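Local coordinates for protein putative phosphosugar isomerase (Silicibacter pomeroyi DSS-3, PDB 3FJ1) that is of unproven function but, with two sugar isomerase (SIS) domains, probably binds phosphosugars or related carbohydrate derivatives, at residues A162-L167 against A178-L183; V37-D42 against W170-G175. All blocks are in the same frame, centred on the assembly; numbering follows the deposited sequence.

How the contacts relate
Both contacts draw on helix 153-171 and helix 174-181, which follow one another along the chain. Contact 1 folds the second helix back against the first, and contact 2 fastens the junction between them to the C-terminal turn of helix 8-41. Their centres lie about 13 Å apart, with contact 1 about 14 Å and contact 2 about 22 Å from the centre of the chain. The two are in direct touch: Leu166 CD1 of contact 1 packs at 4.0 Å from Leu38 CD1 of contact 2. Contact 1 is helix-on-helix packing, whereas side chains of contact 2 also meet strands 93-99 and 120-125 of the first parallel sheet.

Contact 1 (A162-L167 against A178-L183)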
# COMPACT_ATOMS: atom_id res chain seq x y z
N ALA A 162 20.94 -2.68 5.10
CA ALA A 162 20.99 -3.99 5.77
C ALA A 162 20.27 -5.07 4.96
O ALA A 162 20.81 -6.17 4.76
CB ALA A 162 20.45 -3.92 7.20
N GLY A 163 19.04 -4.77 4.53
CA GLY A 163 18.26 -5.70 3.70
C GLY A 163 18.92 -5.98 2.36
O GLY A 163 18.96 -7.12 1.90
N LEU A 164 19.47 -4.95 1.73
CA LEU A 164 20.18 -5.12 0.46
C LEU A 164 21.45 -5.97 0.59
O LEU A 164 21.74 -6.77 -0.30
CB LEU A 164 20.47 -3.77 -0.24
CG LEU A 164 19.24 -3.04 -0.83
CD1 LEU A 164 19.67 -1.63 -1.23
CD2 LEU A 164 18.49 -3.79 -2.00
N MSE A 165 22.20 -5.77 1.67
CA MSE A 165 23.42 -6.57 1.99
C MSE A 165 23.03 -8.04 2.11
O MSE A 165 23.69 -8.92 1.56
CB MSE A 165 24.06 -6.11 3.30
CG MSE A 165 24.80 -4.78 3.22
SE MSE A 165 25.25 -4.13 5.02
CE MSE A 165 26.57 -5.46 5.64
N LEU A 166 21.91 -8.31 2.77
CA LEU A 166 21.46 -9.68 2.98
C LEU A 166 21.11 -10.30 1.65
O LEU A 166 21.57 -11.40 1.33
CB LEU A 166 20.25 -9.70 3.93
CG LEU A 166 19.63 -11.04 4.33
CD1 LEU A 166 20.66 -11.94 5.06
CD2 LEU A 166 18.35 -10.79 5.19
N LEU A 167 20.33 -9.58 0.85
CA LEU A 167 19.93 -10.07 -0.46
C LEU A 167 21.12 -10.28 -1.39
O LEU A 167 21.15 -11.22 -2.18
CB LEU A 167 18.93 -9.11 -1.10
CG LEU A 167 17.56 -9.02 -0.43
CD1 LEU A 167 16.70 -7.92 -1.07
CD2 LEU A 167 16.89 -10.36 -0.46
N ALA A 178 29.46 -4.62 -4.63
CA ALA A 178 30.43 -3.54 -4.94
C ALA A 178 29.79 -2.19 -4.78
O ALA A 178 30.42 -1.28 -4.22
CB ALA A 178 30.98 -3.69 -6.37
N ALA A 179 28.57 -2.04 -5.31
CA ALA A 179 27.82 -0.80 -5.15
C ALA A 179 27.57 -0.47 -3.68
O ALA A 179 27.75 0.66 -3.24
CB ALA A 179 26.51 -0.87 -5.89
N LEU A 180 27.13 -1.47 -2.93
CA LEU A 180 26.91 -1.30 -1.48
C LEU A 180 28.19 -0.81 -0.81
O LEU A 180 28.15 0.10 0.04
CB LEU A 180 26.45 -2.62 -0.85
CG LEU A 180 25.02 -3.05 -1.17
CD1 LEU A 180 24.81 -4.59 -0.88
CD2 LEU A 180 23.95 -2.15 -0.42
N GLY A 181 29.31 -1.41 -1.19
CA GLY A 181 30.62 -1.07 -0.65
C GLY A 181 30.99 0.39 -0.86
O GLY A 181 31.68 0.99 -0.04
N ASN A 182 30.56 0.94 -1.99
CA ASN A 182 30.81 2.35 -2.31
C ASN A 182 29.75 3.34 -1.83
O ASN A 182 29.89 4.55 -2.07
CB ASN A 182 30.98 2.52 -3.81
CG ASN A 182 32.23 1.85 -4.34
OD1 ASN A 182 33.30 1.95 -3.73
ND2 ASN A 182 32.10 1.13 -5.45
N LEU A 183 28.71 2.87 -1.15
CA LEU A 183 27.63 3.76 -0.73
C LEU A 183 28.02 4.95 0.13
O LEU A 183 27.44 6.00 -0.06
CB LEU A 183 26.48 3.02 -0.05
CG LEU A 183 25.37 2.51 -0.97
CD1 LEU A 183 24.34 1.73 -0.11
CD2 LEU A 183 24.71 3.64 -1.77
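Leu164 is the first residue of 162-167 to meet the opposing helix, and its partner is Leu180. The touch is made low on the side chain: Leu164 CB lies 3.8 Å from Leu180 CD2, while the Leu164 branch goes on to pack against Ala64 of helix 53-69. The other Leu180 methyl, CD1, reaches the backbone, sitting 3.8 Å from Leu164 O in van der Waals contact. At Met165, a selenomethionine in this crystal, the two backbones come nearest, with 7.2 Å between Met165 CA and Leu180 CA. The same CD1 methyl rests 3.8 Å from Met165 CA and 4.1 Å from Met165 CG, so it lodges beside the start of that side chain. Extended at chi2 (168°), the chain carries SE away from Leu180, and the bend at chi3 (67°) then turns the CE methyl; the Met165 side chain also packs on Leu23 and Val31 of helix 8-41. Leu180 itself has CG anti to its carbonyl carbon (chi1 -73°), which places the fork of the leucine against helix 153-171, CD2 against Leu164 CB and CD1 in the angle between the Leu164 carbonyl and the Met165 backbone; Ala168 and Thr307 also touch it. The segments run in roughly opposite directions, as in a hairpin of two consecutive helices. The three touching residues are all buried. With no hydrogen bond across it, the contact probably relies on close fit and burial of apolar surface.

Contact 2 (V37-D42 against W170-G175); sequences VLRLRD and WAEDDG
Arg39, in the last turn of helix 8-41, and Trp170, near the end of helix 153-171, bring the backbones closest, with 6.1 Å from Arg39 CA to Trp170 CA. Trp170 lays one indole face against Leu38, its chi1 of -180° carrying the ring away from the backbone N. Leu38 CB stands 3.8 Å from the centroid of the five-membered ring, 10° off its normal, in a CH-pi contact, and Leu38 CD1 meets Trp170 CE3 at 3.6 Å. Arg39 slides past obliquely, its CG 3.7 Å from Trp170 CD1. Its guanidinium stacks, offset, on the Glu172 carboxylate, the planes 14° apart; Glu172 OE2, toward the guanidinium rim, is 4.2 Å from Arg39 NE, and the opposite charges probably attract, though no N-H points at the oxygen. In the indole plane, Trp170 NE1 donates to a water at 3.0 Å, which in turn donates to Asp42 OD1. A leucine in place of Trp170 would probably leave Leu38 CB and CD1 without their flat support and the water without its indole N-H. Glu172, with positive phi, is the C-prime residue of a Schellman motif ending helix 153-171, and Asp173 then N-caps helix 174-181; the helices pack at the start of strands 93-99 and 120-125, as in the alpha/beta fold of SIS domains.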
# COMPACT_ATOMS: atom_id res chain seq x y z
N VAL A 37 22.51 -19.18 6.20
CA VAL A 37 21.31 -19.90 6.66
C VAL A 37 20.25 -19.91 5.55
O VAL A 37 19.63 -20.93 5.29
CB VAL A 37 20.77 -19.29 7.96
CG1 VAL A 37 19.41 -19.90 8.32
CG2 VAL A 37 21.79 -19.49 9.13
N LEU A 38 20.03 -18.76 4.90
CA LEU A 38 19.02 -18.68 3.83
C LEU A 38 19.40 -19.52 2.61
O LEU A 38 18.54 -20.13 2.00
CB LEU A 38 18.78 -17.21 3.42
CG LEU A 38 18.10 -16.34 4.49
CD1 LEU A 38 18.14 -14.84 4.11
CD2 LEU A 38 16.65 -16.84 4.74
N ARG A 39 20.68 -19.57 2.25
CA ARG A 39 21.07 -20.37 1.08
C ARG A 39 20.83 -21.84 1.41
O ARG A 39 20.43 -22.63 0.56
CB ARG A 39 22.52 -20.12 0.68
CG ARG A 39 22.73 -18.83 -0.09
CD ARG A 39 24.11 -18.79 -0.74
NE ARG A 39 25.18 -18.93 0.24
CZ ARG A 39 25.68 -17.95 0.99
NH1 ARG A 39 25.25 -16.71 0.92
NH2 ARG A 39 26.65 -18.23 1.84
N LEU A 40 21.06 -22.21 2.67
CA LEU A 40 20.86 -23.58 3.12
C LEU A 40 19.37 -23.93 3.22
O LEU A 40 18.94 -24.93 2.65
CB LEU A 40 21.55 -23.77 4.47
CG LEU A 40 21.42 -25.12 5.16
CD1 LEU A 40 21.82 -26.29 4.22
CD2 LEU A 40 22.26 -25.07 6.42
N ARG A 41 18.59 -23.13 3.95
CA ARG A 41 17.15 -23.38 4.09
C ARG A 41 16.42 -23.23 2.75
O ARG A 41 15.44 -23.91 2.52
CB ARG A 41 16.51 -22.47 5.14
CG ARG A 41 17.08 -22.57 6.56
CD ARG A 41 16.89 -23.95 7.20
NE ARG A 41 17.39 -23.89 8.59
CZ ARG A 41 18.46 -24.51 9.09
NH1 ARG A 41 19.21 -25.36 8.39
NH2 ARG A 41 18.77 -24.29 10.38
N ASP A 42 16.87 -22.29 1.91
CA ASP A 42 16.36 -22.14 0.54
C ASP A 42 14.83 -21.90 0.52
O ASP A 42 14.09 -22.63 -0.14
CB ASP A 42 16.73 -23.41 -0.26
CG ASP A 42 16.83 -23.16 -1.77
OD1 ASP A 42 16.64 -22.02 -2.23
OD2 ASP A 42 17.19 -24.13 -2.49
N TRP A 170 22.97 -13.37 -0.19
CA TRP A 170 22.12 -14.53 -0.50
C TRP A 170 22.17 -14.85 -2.00
O TRP A 170 22.33 -16.03 -2.37
CB TRP A 170 20.71 -14.25 0.05
CG TRP A 170 19.69 -15.29 -0.15
CD1 TRP A 170 19.85 -16.57 -0.55
CD2 TRP A 170 18.31 -15.14 0.16
NE1 TRP A 170 18.63 -17.22 -0.58
CE2 TRP A 170 17.67 -16.35 -0.14
CE3 TRP A 170 17.54 -14.07 0.64
CZ2 TRP A 170 16.30 -16.54 0.04
CZ3 TRP A 170 16.17 -14.27 0.82
CH2 TRP A 170 15.58 -15.48 0.50
N ALA A 171 22.08 -13.83 -2.85
CA ALA A 171 22.15 -14.00 -4.29
C ALA A 171 23.60 -14.18 -4.78
O ALA A 171 23.84 -14.59 -5.93
CB ALA A 171 21.49 -12.77 -5.01
N GLU A 172 24.56 -13.87 -3.91
CA GLU A 172 25.98 -13.89 -4.24
C GLU A 172 26.23 -12.97 -5.45
O GLU A 172 26.84 -13.37 -6.44
CB GLU A 172 26.46 -15.33 -4.47
CG GLU A 172 26.32 -16.18 -3.20
CD GLU A 172 26.73 -17.62 -3.38
OE1 GLU A 172 25.96 -18.40 -4.02
OE2 GLU A 172 27.80 -17.97 -2.85
N ASP A 173 25.73 -11.75 -5.34
CA ASP A 173 25.78 -10.78 -6.43
C ASP A 173 26.90 -9.77 -6.18
O ASP A 173 26.78 -8.87 -5.36
CB ASP A 173 24.43 -10.09 -6.57
CG ASP A 173 24.32 -9.25 -7.83
OD1 ASP A 173 25.19 -8.40 -8.13
OD2 ASP A 173 23.34 -9.47 -8.53
N ASP A 174 27.99 -9.95 -6.92
CA ASP A 174 29.15 -9.09 -6.75
C ASP A 174 28.97 -7.66 -7.25
O ASP A 174 29.64 -6.77 -6.77
CB ASP A 174 30.38 -9.74 -7.39
CG ASP A 174 30.83 -10.99 -6.65
OD1 ASP A 174 30.69 -11.06 -5.41
OD2 ASP A 174 31.39 -11.89 -7.30
N GLY A 175 28.12 -7.42 -8.24
CA GLY A 175 27.87 -6.04 -8.69
C GLY A 175 27.15 -5.25 -7.62
O GLY A 175 27.52 -4.09 -7.29
O HOH W 1 18.99 -19.81 -2.04